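Local structure of SA2223 protein (Staphylococcus aureus, 5KAW) at residues 134-139 with 150-155; 14-19 with 84-89; 5-10 with 93-98. The protein is of unknown function but binds the bulky organic cations rhodamine 6G and tetraphenylphosphonium, consistent with a multidrug-recognition role for this GyrI-like protein. All coordinates share one frame; numbering follows the deposited sequence.

Contact 1: 134-139 with 150-155; sequences FELYQD and EIWMPV. With RHQ (rhodamine 6g), chain B; P4P (tetraphenylphosphonium), chain C.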
loop_
_atom_site.group_PDB
_atom_site.type_symbol
_atom_site.label_atom_id
_atom_site.label_comp_id
_atom_site.label_asym_id
_atom_site.label_seq_id
_atom_site.Cartn_x
_atom_site.Cartn_y
_atom_site.Cartn_z
ATOM N N PHE A 134 -0.327 0.874 -2.641
ATOM C CA PHE A 134 0.092 0.492 -1.300
ATOM C C PHE A 134 1.554 0.105 -1.122
ATOM O O PHE A 134 2.266 -0.300 -2.058
ATOM C CB PHE A 134 -0.800 -0.655 -0.776
ATOM C CG PHE A 134 -0.738 -1.944 -1.578
ATOM C CD1 PHE A 134 0.199 -2.923 -1.283
ATOM C CD2 PHE A 134 -1.665 -2.207 -2.575
ATOM C CE1 PHE A 134 0.236 -4.113 -1.996
ATOM C CE2 PHE A 134 -1.628 -3.390 -3.291
ATOM C CZ PHE A 134 -0.680 -4.341 -3.003
ATOM N N GLU A 135 1.977 0.268 0.124
ATOM C CA GLU A 135 3.243 -0.248 0.618
ATOM C C GLU A 135 2.998 -1.647 1.150
ATOM O O GLU A 135 1.977 -1.904 1.796
ATOM C CB GLU A 135 3.812 0.660 1.723
ATOM C CG GLU A 135 3.950 2.129 1.333
ATOM C CD GLU A 135 3.490 3.080 2.439
ATOM O OE1 GLU A 135 3.787 2.819 3.620
ATOM O OE2 GLU A 135 2.839 4.093 2.125
ATOM N N LEU A 136 3.929 -2.554 0.887
ATOM C CA LEU A 136 3.849 -3.907 1.427
ATOM C C LEU A 136 5.106 -4.194 2.239
ATOM O O LEU A 136 6.208 -4.184 1.696
ATOM C CB LEU A 136 3.684 -4.941 0.312
ATOM C CG LEU A 136 3.536 -6.386 0.794
ATOM C CD1 LEU A 136 2.265 -6.547 1.613
ATOM C CD2 LEU A 136 3.528 -7.336 -0.380
ATOM N N TYR A 137 4.912 -4.444 3.535
ATOM C CA TYR A 137 5.990 -4.707 4.490
ATOM C C TYR A 137 6.007 -6.178 4.881
ATOM O O TYR A 137 5.223 -6.615 5.729
ATOM C CB TYR A 137 5.827 -3.839 5.749
ATOM C CG TYR A 137 5.849 -2.353 5.461
ATOM C CD1 TYR A 137 7.048 -1.661 5.407
ATOM C CD2 TYR A 137 4.672 -1.649 5.230
ATOM C CE1 TYR A 137 7.085 -0.317 5.135
ATOM C CE2 TYR A 137 4.695 -0.291 4.959
ATOM C CZ TYR A 137 5.910 0.369 4.906
ATOM O OH TYR A 137 5.975 1.720 4.633
ATOM N N GLN A 138 6.895 -6.944 4.256
ATOM C CA GLN A 138 6.995 -8.369 4.539
ATOM C C GLN A 138 7.869 -8.570 5.784
ATOM O O GLN A 138 8.363 -7.603 6.363
ATOM C CB GLN A 138 7.544 -9.116 3.314
ATOM C CG GLN A 138 6.789 -8.760 2.007
ATOM C CD GLN A 138 7.365 -9.406 0.755
ATOM O OE1 GLN A 138 8.030 -8.747 -0.046
ATOM N NE2 GLN A 138 7.089 -10.691 0.569
ATOM N N ASP A 139 8.024 -9.816 6.222
ATOM C CA ASP A 139 8.835 -10.109 7.401
ATOM C C ASP A 139 10.268 -9.632 7.223
ATOM O O ASP A 139 10.842 -9.731 6.131
ATOM C CB ASP A 139 8.847 -11.611 7.700
ATOM C CG ASP A 139 7.556 -12.100 8.313
ATOM O OD1 ASP A 139 6.808 -11.278 8.885
ATOM O OD2 ASP A 139 7.297 -13.319 8.230
ATOM N N GLU A 150 7.950 -3.169 -0.633
ATOM C CA GLU A 150 7.386 -3.098 -1.981
ATOM C C GLU A 150 6.346 -1.981 -2.082
ATOM O O GLU A 150 5.597 -1.717 -1.140
ATOM C CB GLU A 150 6.782 -4.440 -2.386
ATOM C CG GLU A 150 7.828 -5.522 -2.478
ATOM C CD GLU A 150 7.289 -6.834 -3.004
ATOM O OE1 GLU A 150 6.057 -6.980 -3.114
ATOM O OE2 GLU A 150 8.104 -7.724 -3.302
ATOM N N ILE A 151 6.339 -1.313 -3.229
ATOM C CA ILE A 151 5.372 -0.263 -3.536
ATOM C C ILE A 151 4.586 -0.722 -4.753
ATOM O O ILE A 151 5.160 -0.936 -5.823
ATOM C CB ILE A 151 6.051 1.096 -3.818
ATOM C CG1 ILE A 151 6.816 1.569 -2.577
ATOM C CG2 ILE A 151 5.010 2.140 -4.237
ATOM C CD1 ILE A 151 7.752 2.734 -2.831
ATOM N N TRP A 152 3.277 -0.874 -4.568
ATOM C CA TRP A 152 2.387 -1.450 -5.573
ATOM C C TRP A 152 1.495 -0.366 -6.161
ATOM O O TRP A 152 0.653 0.203 -5.452
ATOM C CB TRP A 152 1.517 -2.556 -4.964
ATOM C CG TRP A 152 2.244 -3.808 -4.613
ATOM C CD1 TRP A 152 3.260 -3.950 -3.704
ATOM C CD2 TRP A 152 1.994 -5.116 -5.143
ATOM N NE1 TRP A 152 3.662 -5.263 -3.650
ATOM C CE2 TRP A 152 2.905 -5.998 -4.527
ATOM C CE3 TRP A 152 1.092 -5.627 -6.084
ATOM C CZ2 TRP A 152 2.938 -7.362 -4.819
ATOM C CZ3 TRP A 152 1.132 -6.983 -6.377
ATOM C CH2 TRP A 152 2.047 -7.833 -5.744
ATOM N N MET A 153 1.702 -0.091 -7.448
ATOM C CA MET A 153 0.995 0.953 -8.184
ATOM C C MET A 153 0.083 0.341 -9.248
ATOM O O MET A 153 0.569 -0.292 -10.188
ATOM C CB MET A 153 1.991 1.899 -8.862
ATOM C CG MET A 153 2.914 2.675 -7.912
ATOM S SD MET A 153 2.103 3.812 -6.744
ATOM C CE MET A 153 0.840 4.483 -7.764
ATOM N N PRO A 154 -1.244 0.530 -9.116
ATOM C CA PRO A 154 -2.149 -0.111 -10.085
ATOM C C PRO A 154 -2.057 0.499 -11.478
ATOM O O PRO A 154 -1.916 1.715 -11.625
ATOM C CB PRO A 154 -3.537 0.114 -9.478
ATOM C CG PRO A 154 -3.388 1.319 -8.606
ATOM C CD PRO A 154 -1.978 1.290 -8.086
ATOM N N VAL A 155 -2.115 -0.349 -12.496
ATOM C CA VAL A 155 -2.051 0.129 -13.873
ATOM C C VAL A 155 -3.075 -0.562 -14.759
ATOM O O VAL A 155 -3.558 -1.661 -14.445
ATOM C CB VAL A 155 -0.649 -0.071 -14.489
ATOM C CG1 VAL A 155 0.338 0.900 -13.881
ATOM C CG2 VAL A 155 -0.178 -1.512 -14.324
HETATM C C1 RHQ B . 6.211 1.558 9.181
HETATM C C2 RHQ B . 6.700 2.209 10.301
HETATM C C3 RHQ B . 7.129 1.410 11.432
HETATM C C4 RHQ B . 7.050 0.028 11.377
HETATM C C5 RHQ B . 6.556 -0.638 10.232
HETATM C C6 RHQ B . 6.132 0.128 9.131
HETATM O O1 RHQ B . 5.781 2.319 8.061
HETATM C C7 RHQ B . 5.850 3.720 8.077
HETATM C C8 RHQ B . 6.332 4.390 9.189
HETATM C C9 RHQ B . 6.759 3.636 10.330
HETATM C C10 RHQ B . 5.403 4.443 6.918
HETATM C C11 RHQ B . 5.456 5.793 6.899
HETATM C C12 RHQ B . 5.955 6.493 8.040
HETATM C C13 RHQ B . 6.385 5.792 9.167
HETATM N N1 RHQ B . 5.029 6.565 5.791
HETATM C C14 RHQ B . 6.945 4.298 11.510
HETATM C C15 RHQ B . 5.887 5.022 12.136
HETATM C C16 RHQ B . 6.108 5.678 13.330
HETATM C C17 RHQ B . 7.391 5.627 13.948
HETATM C C18 RHQ B . 8.436 4.915 13.347
HETATM C C19 RHQ B . 8.201 4.251 12.113
HETATM C C20 RHQ B . 6.062 8.011 8.148
HETATM C C21 RHQ B . 7.590 -0.353 12.719
HETATM C C22 RHQ B . 4.825 5.947 4.505
HETATM C C23 RHQ B . 6.172 5.462 3.892
HETATM N N2 RHQ B . 6.500 -1.946 10.232
HETATM C C24 RHQ B . 6.136 -2.684 9.084
HETATM C C25 RHQ B . 6.192 -4.199 9.412
HETATM C C26 RHQ B . 9.487 3.530 11.653
HETATM O O27 RHQ B . 9.693 3.393 10.409
HETATM O O2 RHQ B . 10.395 2.999 12.629
HETATM C C28 RHQ B . 11.524 2.310 12.121
HETATM C C29 RHQ B . 11.112 0.929 11.602
HETATM P P P4P C . -0.723 9.386 -8.230
HETATM C C1A P4P C . 0.225 9.986 -9.664
HETATM C C2A P4P C . -0.330 9.943 -10.935
HETATM C C3A P4P C . 0.394 10.405 -12.022
HETATM C C4A P4P C . 1.674 10.908 -11.844
HETATM C C5A P4P C . 2.232 10.953 -10.577
HETATM C C6A P4P C . 1.506 10.492 -9.488
HETATM C C1C P4P C . -2.133 10.522 -7.953
HETATM C C6C P4P C . -2.441 11.478 -8.914
HETATM C C5C P4P C . -3.506 12.353 -8.744
HETATM C C4C P4P C . -4.283 12.281 -7.604
HETATM C C3C P4P C . -3.988 11.333 -6.642
HETATM C C2C P4P C . -2.920 10.458 -6.809
HETATM C C1D P4P C . -1.293 7.695 -8.593
HETATM C C6D P4P C . -2.405 7.171 -7.962
HETATM C C5D P4P C . -2.838 5.879 -8.233
HETATM C C4D P4P C . -2.150 5.098 -9.146
HETATM C C3D P4P C . -1.036 5.620 -9.778
HETATM C C2D P4P C . -0.606 6.910 -9.502
HETATM C C6B P4P C . 1.443 8.346 -6.737
HETATM C C5B P4P C . 2.306 8.333 -5.651
HETATM C C4B P4P C . 2.169 9.284 -4.653
HETATM C C3B P4P C . 1.173 10.247 -4.743
HETATM C C2B P4P C . 0.308 10.262 -5.830
HETATM C C1B P4P C . 0.438 9.304 -6.829
#
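Phe134 to Leu136 and Glu150 to Trp152 pair as the two arms of an antiparallel beta hairpin, strands 133-137 and 148-155, buried near the centre of the chain in the closed antiparallel barrel of this GyrI-like domain. Phe134 with Trp152 and Leu136 with Glu150 are hydrogen-bonded pairs, each joined in both directions; the straightest bond runs from Trp152 N to Phe134 O (2.8 Å). Between them, Glu135 faces Ile151 as a non-hydrogen-bonded pair.

The face bearing Phe134, Leu136, Glu150 and Trp152 is dominated by aromatic packing. Phe134 holds CG between its backbone N and carbonyl carbon (chi1 62°), which swings the ring across toward the partner strand. There it forms an offset stack with the five-membered ring of Trp152, centroids 4.4 Å apart and planes at 14°. Trp152 CB also lies over the Phe134 ring, a CH-pi contact 3.5 Å from the centroid. Flat aromatic rings suit a place where neighbouring strands set them side by side, and the indole N-H still finds Glu150. Leu136 CD2 extends the apolar layer, lying 3.9 Å from Trp152 NE1.

Glu135 and Tyr137 belong to the rhodamine 6G pocket. The Tyr137 ring lies with one face against the dye, while its OH donates to Glu135 OE1 (2.6 Å), which Tyr71 also holds; the carboxylate thus fixed sits beside an ethyl group of the cationic dye. Farther along, Met153 and Pro154 line the tetraphenylphosphonium site. Within 150-155, Trp152 NE1 donates to Glu150 OE1 (3.0 Å), reaching it on the anti side, 20° out of the carboxylate plane.

Contact 2: 14-19 with 84-89; sequences VGIKET and AKYDVI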
loop_
_atom_site.group_PDB
_atom_site.type_symbol
_atom_site.label_atom_id
_atom_site.label_comp_id
_atom_site.label_asym_id
_atom_site.label_seq_id
_atom_site.Cartn_x
_atom_site.Cartn_y
_atom_site.Cartn_z
ATOM N N VAL A 14 -8.397 -6.645 5.925
ATOM C CA VAL A 14 -8.907 -6.380 7.261
ATOM C C VAL A 14 -7.924 -5.473 7.973
ATOM O O VAL A 14 -6.735 -5.788 8.044
ATOM C CB VAL A 14 -9.085 -7.680 8.077
ATOM C CG1 VAL A 14 -9.740 -7.385 9.428
ATOM C CG2 VAL A 14 -9.891 -8.696 7.295
ATOM N N GLY A 15 -8.403 -4.351 8.501
ATOM C CA GLY A 15 -7.532 -3.464 9.251
ATOM C C GLY A 15 -8.225 -2.222 9.760
ATOM O O GLY A 15 -9.396 -2.276 10.142
ATOM N N ILE A 16 -7.492 -1.106 9.784
ATOM C CA ILE A 16 -8.047 0.171 10.224
ATOM C C ILE A 16 -7.699 1.241 9.210
ATOM O O ILE A 16 -6.541 1.410 8.844
ATOM C CB ILE A 16 -7.528 0.584 11.611
ATOM C CG1 ILE A 16 -7.925 -0.473 12.646
ATOM C CG2 ILE A 16 -8.089 1.963 11.991
ATOM C CD1 ILE A 16 -7.457 -0.184 14.053
ATOM N N LYS A 17 -8.733 1.939 8.753
ATOM C CA LYS A 17 -8.596 3.057 7.834
ATOM C C LYS A 17 -8.808 4.349 8.598
ATOM O O LYS A 17 -9.799 4.487 9.307
ATOM C CB LYS A 17 -9.614 2.963 6.695
ATOM C CG LYS A 17 -9.460 4.074 5.659
ATOM C CD LYS A 17 -10.579 4.078 4.634
ATOM C CE LYS A 17 -11.810 4.778 5.169
ATOM N NZ LYS A 17 -12.767 5.075 4.074
ATOM N N GLU A 18 -7.874 5.280 8.467
ATOM C CA GLU A 18 -8.075 6.630 8.972
ATOM C C GLU A 18 -8.094 7.558 7.773
ATOM O O GLU A 18 -7.586 7.218 6.702
ATOM C CB GLU A 18 -6.999 7.028 9.977
ATOM C CG GLU A 18 -7.157 6.311 11.325
ATOM C CD GLU A 18 -6.298 6.911 12.422
ATOM O OE1 GLU A 18 -5.410 7.727 12.093
ATOM O OE2 GLU A 18 -6.518 6.580 13.616
ATOM N N THR A 19 -8.720 8.711 7.951
ATOM C CA THR A 19 -8.941 9.642 6.853
ATOM C C THR A 19 -8.354 10.996 7.208
ATOM O O THR A 19 -8.577 11.515 8.301
ATOM C CB THR A 19 -10.441 9.761 6.533
ATOM O OG1 THR A 19 -10.962 8.462 6.217
ATOM C CG2 THR A 19 -10.670 10.689 5.357
ATOM N N ALA A 84 -16.949 -6.291 13.252
ATOM C CA ALA A 84 -17.351 -5.767 14.555
ATOM C C ALA A 84 -16.287 -4.867 15.181
ATOM O O ALA A 84 -16.593 -4.061 16.064
ATOM C CB ALA A 84 -17.677 -6.915 15.501
ATOM N N LYS A 85 -15.046 -5.008 14.725
ATOM C CA LYS A 85 -13.922 -4.302 15.330
ATOM C C LYS A 85 -13.039 -3.594 14.297
ATOM O O LYS A 85 -12.443 -2.551 14.587
ATOM C CB LYS A 85 -13.087 -5.287 16.149
ATOM C CG LYS A 85 -11.835 -4.696 16.751
ATOM C CD LYS A 85 -11.323 -5.545 17.906
ATOM C CE LYS A 85 -11.126 -6.995 17.493
ATOM N NZ LYS A 85 -10.218 -7.721 18.419
ATOM N N TYR A 86 -12.963 -4.162 13.097
ATOM C CA TYR A 86 -12.070 -3.651 12.056
ATOM C C TYR A 86 -12.807 -3.177 10.829
ATOM O O TYR A 86 -13.934 -3.590 10.563
ATOM C CB TYR A 86 -11.068 -4.724 11.632
ATOM C CG TYR A 86 -10.039 -5.023 12.692
ATOM C CD1 TYR A 86 -9.135 -4.049 13.097
ATOM C CD2 TYR A 86 -9.967 -6.270 13.280
ATOM C CE1 TYR A 86 -8.188 -4.319 14.064
ATOM C CE2 TYR A 86 -9.025 -6.549 14.248
ATOM C CZ TYR A 86 -8.134 -5.567 14.630
ATOM O OH TYR A 86 -7.193 -5.837 15.599
ATOM N N ASP A 87 -12.149 -2.303 10.081
ATOM C CA ASP A 87 -12.584 -1.985 8.738
ATOM C C ASP A 87 -12.242 -3.147 7.832
ATOM O O ASP A 87 -11.173 -3.741 7.941
ATOM C CB ASP A 87 -11.923 -0.705 8.253
ATOM C CG ASP A 87 -12.281 0.480 9.119
ATOM O OD1 ASP A 87 -13.492 0.688 9.349
ATOM O OD2 ASP A 87 -11.367 1.171 9.606
ATOM N N VAL A 88 -13.168 -3.482 6.948
ATOM C CA VAL A 88 -12.936 -4.546 5.986
ATOM C C VAL A 88 -13.281 -4.019 4.604
ATOM O O VAL A 88 -14.395 -3.555 4.383
ATOM C CB VAL A 88 -13.783 -5.798 6.293
ATOM C CG1 VAL A 88 -13.366 -6.937 5.391
ATOM C CG2 VAL A 88 -13.636 -6.207 7.751
ATOM N N ILE A 89 -12.329 -4.076 3.680
ATOM C CA ILE A 89 -12.602 -3.661 2.316
ATOM C C ILE A 89 -12.296 -4.770 1.332
ATOM O O ILE A 89 -11.556 -5.705 1.633
ATOM C CB ILE A 89 -11.785 -2.421 1.931
ATOM C CG1 ILE A 89 -10.285 -2.732 1.981
ATOM C CG2 ILE A 89 -12.138 -1.268 2.855
ATOM C CD1 ILE A 89 -9.434 -1.664 1.367
#
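Val14 pairs with Val88 where strand 4-20 meets the start of strand 87-102 in the antiparallel barrel, their side chains on one face. Its CG1 also lies 3.7 Å from Tyr86 CB, the two side chains crossing at about a right angle; branched valine methyls fit against the Tyr86 stem here. At Gly15 the chain turns a corner with phi near 179° and psi near -145°, a combination most easily reached without a beta carbon. Its N gives a nearly straight bond to Asp87 O (2.9 Å), whereas the return bond, from Asp87 N to Gly15 O (2.8 Å), is weak because it is bent to 129°. Ile16 CG1 then sits at the edge of the Tyr86 ring, close to its plane and 3.8 Å from Tyr86 CD1. That ring reaches on toward helix 42-49, and its OH is bonded to Asp45. Lys17 N points straight at Asp87 OD2 (2.9 Å), which it meets on the anti side. The Lys17 amine leads away to a salt bridge with Glu64. A short acidic side chain thus stands in for a backbone carbonyl, so the polar contact continues two residues past the corner, where main-chain bonding between these segments has stopped.

Contact 3: 5-10 with 93-98; sequences LQQLAS and SSKYMV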
loop_
_atom_site.group_PDB
_atom_site.type_symbol
_atom_site.label_atom_id
_atom_site.label_comp_id
_atom_site.label_asym_id
_atom_site.label_seq_id
_atom_site.Cartn_x
_atom_site.Cartn_y
_atom_site.Cartn_z
ATOM N N LEU A 5 5.978 -6.424 -13.192
ATOM C CA LEU A 5 4.551 -6.423 -13.468
ATOM C C LEU A 5 3.922 -7.581 -12.694
ATOM O O LEU A 5 4.382 -8.719 -12.782
ATOM C CB LEU A 5 4.302 -6.531 -14.974
ATOM C CG LEU A 5 2.875 -6.405 -15.517
ATOM C CD1 LEU A 5 2.166 -5.175 -14.978
ATOM C CD2 LEU A 5 2.903 -6.367 -17.038
ATOM N N GLN A 6 2.908 -7.266 -11.894
ATOM C CA GLN A 6 2.195 -8.256 -11.100
ATOM C C GLN A 6 0.691 -8.075 -11.270
ATOM O O GLN A 6 0.224 -6.991 -11.622
ATOM C CB GLN A 6 2.575 -8.134 -9.619
ATOM C CG GLN A 6 3.984 -8.576 -9.301
ATOM C CD GLN A 6 4.041 -10.021 -8.862
ATOM O OE1 GLN A 6 3.888 -10.938 -9.670
ATOM N NE2 GLN A 6 4.246 -10.231 -7.567
ATOM N N GLN A 7 -0.058 -9.144 -11.025
ATOM C CA GLN A 7 -1.514 -9.091 -11.044
ATOM C C GLN A 7 -2.079 -9.769 -9.805
ATOM O O GLN A 7 -1.563 -10.796 -9.367
ATOM C CB GLN A 7 -2.064 -9.758 -12.305
ATOM C CG GLN A 7 -3.576 -9.640 -12.439
ATOM C CD GLN A 7 -4.068 -10.038 -13.812
ATOM O OE1 GLN A 7 -3.414 -10.802 -14.521
ATOM N NE2 GLN A 7 -5.222 -9.510 -14.201
ATOM N N LEU A 8 -3.134 -9.183 -9.248
ATOM C CA LEU A 8 -3.816 -9.734 -8.088
ATOM C C LEU A 8 -5.286 -10.006 -8.395
ATOM O O LEU A 8 -5.939 -9.221 -9.086
ATOM C CB LEU A 8 -3.714 -8.772 -6.900
ATOM C CG LEU A 8 -2.313 -8.501 -6.357
ATOM C CD1 LEU A 8 -2.395 -7.462 -5.270
ATOM C CD2 LEU A 8 -1.681 -9.775 -5.826
ATOM N N ALA A 9 -5.811 -11.112 -7.876
ATOM C CA ALA A 9 -7.254 -11.309 -7.846
ATOM C C ALA A 9 -7.853 -10.359 -6.816
ATOM O O ALA A 9 -7.121 -9.717 -6.064
ATOM C CB ALA A 9 -7.600 -12.746 -7.511
ATOM N N SER A 10 -9.177 -10.259 -6.778
ATOM C CA SER A 10 -9.826 -9.467 -5.743
ATOM C C SER A 10 -9.534 -10.088 -4.383
ATOM O O SER A 10 -9.530 -11.310 -4.234
ATOM C CB SER A 10 -11.333 -9.366 -5.980
ATOM O OG SER A 10 -11.599 -8.508 -7.080
ATOM N N SER A 93 -9.533 -6.549 -8.058
ATOM C CA SER A 93 -8.522 -7.139 -8.922
ATOM C C SER A 93 -7.875 -6.098 -9.824
ATOM O O SER A 93 -8.562 -5.248 -10.387
ATOM C CB SER A 93 -9.145 -8.244 -9.773
ATOM O OG SER A 93 -8.188 -8.795 -10.647
ATOM N N SER A 94 -6.554 -6.168 -9.953
ATOM C CA SER A 94 -5.816 -5.206 -10.763
ATOM C C SER A 94 -4.424 -5.703 -11.123
ATOM O O SER A 94 -3.857 -6.559 -10.445
ATOM C CB SER A 94 -5.694 -3.866 -10.029
ATOM O OG SER A 94 -5.081 -2.887 -10.853
ATOM N N LYS A 95 -3.896 -5.161 -12.212
ATOM C CA LYS A 95 -2.481 -5.287 -12.529
ATOM C C LYS A 95 -1.736 -4.154 -11.845
ATOM O O LYS A 95 -2.325 -3.116 -11.544
ATOM C CB LYS A 95 -2.249 -5.254 -14.040
ATOM C CG LYS A 95 -2.909 -6.388 -14.780
ATOM C CD LYS A 95 -2.454 -6.430 -16.225
ATOM C CE LYS A 95 -3.145 -7.547 -16.989
ATOM N NZ LYS A 95 -2.617 -7.672 -18.372
ATOM N N TYR A 96 -0.445 -4.367 -11.594
ATOM C CA TYR A 96 0.390 -3.411 -10.865
ATOM C C TYR A 96 1.791 -3.294 -11.440
ATOM O O TYR A 96 2.349 -4.264 -11.938
ATOM C CB TYR A 96 0.538 -3.810 -9.391
ATOM C CG TYR A 96 -0.722 -3.751 -8.557
ATOM C CD1 TYR A 96 -1.011 -2.639 -7.777
ATOM C CD2 TYR A 96 -1.606 -4.817 -8.529
ATOM C CE1 TYR A 96 -2.161 -2.588 -7.003
ATOM C CE2 TYR A 96 -2.760 -4.770 -7.763
ATOM C CZ TYR A 96 -3.030 -3.654 -7.001
ATOM O OH TYR A 96 -4.174 -3.603 -6.222
ATOM N N MET A 97 2.351 -2.091 -11.353
ATOM C CA MET A 97 3.799 -1.908 -11.355
ATOM C C MET A 97 4.289 -2.008 -9.913
ATOM O O MET A 97 3.833 -1.255 -9.046
ATOM C CB MET A 97 4.197 -0.558 -11.932
ATOM C CG MET A 97 3.775 -0.326 -13.363
ATOM S SD MET A 97 4.093 1.382 -13.856
ATOM C CE MET A 97 5.558 1.206 -14.853
ATOM N N VAL A 98 5.206 -2.936 -9.658
ATOM C CA VAL A 98 5.699 -3.175 -8.308
ATOM C C VAL A 98 7.159 -2.759 -8.225
ATOM O O VAL A 98 8.015 -3.285 -8.950
ATOM C CB VAL A 98 5.554 -4.643 -7.892
ATOM C CG1 VAL A 98 5.940 -4.815 -6.428
ATOM C CG2 VAL A 98 4.130 -5.108 -8.111
#
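With chi1 at 178°, Ser93 turns OG away from its own N and toward Leu8, where the hydroxyl donates to Leu8 O (2.8 Å) in the carbonyl plane. The same oxygen accepts from Ser94 N (3.2 Å), so two donors grip it where the strand pairing ends. Ser10, whose OG stands beside its own backbone N (chi1 -72°), offers that oxygen to Ser93 N at 3.0 Å. Small hydroxyl side chains suit this end of the strand pairing, supplying polar partners where the strands give way to loop.

From there strands 4-20 and 87-102, whose pairing closes the barrel, run antiparallel, Leu8 with Ser94 and Gln6 with Tyr96 being the hydrogen-bonded pairs; the shortest backbone bond joins Tyr96 N to Gln6 O (2.7 Å). On the face of Gln7 and Lys95, both exposed, Gln7 lies obliquely across the extended lysine, and Gln7 NE2 lies 3.9 Å from Lys95 CG. Long, flexible polar chains can cover such a surface with their aliphatic parts.

On the face bearing Gln6, Leu8 and Tyr96, Leu8 CD1 meets Tyr96 CE2 at 3.7 Å, the leucine standing crosswise to the tyrosine. Gln6, bent at chi2, lays its CG 3.7 Å from neighbouring Val98 CG2. Strand 148-155 lies next to strand 87-102 in the sheet, and its Trp152 packs against Gln6, Leu8 and Val98 and meets the Tyr96 ring edge-to-face, while Leu54, from a loop, touches Leu8.

Overall arrangement
Contacts 2 and 3 both join strand 4-20 to strand 87-102, the pairing that closes the six-stranded barrel, but lie at far ends of it, their centres about 22 Å apart; in sequence contact 2 nests inside the loop closed by contact 3. Contact 1 is the neighbouring hairpin. It adjoins contact 3 directly, centres about 10 Å apart, through a probable hydrogen bond between Met153 O and Met97 N (2.8 Å), and is separated from contact 2 by about 9 Å between nearest atoms. Contact 1 alone holds residues of both ligand pockets; the Tyr96 side chain of contact 3 stays about 8 Å from tetraphenylphosphonium, and Gly15 of contact 2 about 14 Å from rhodamine 6G.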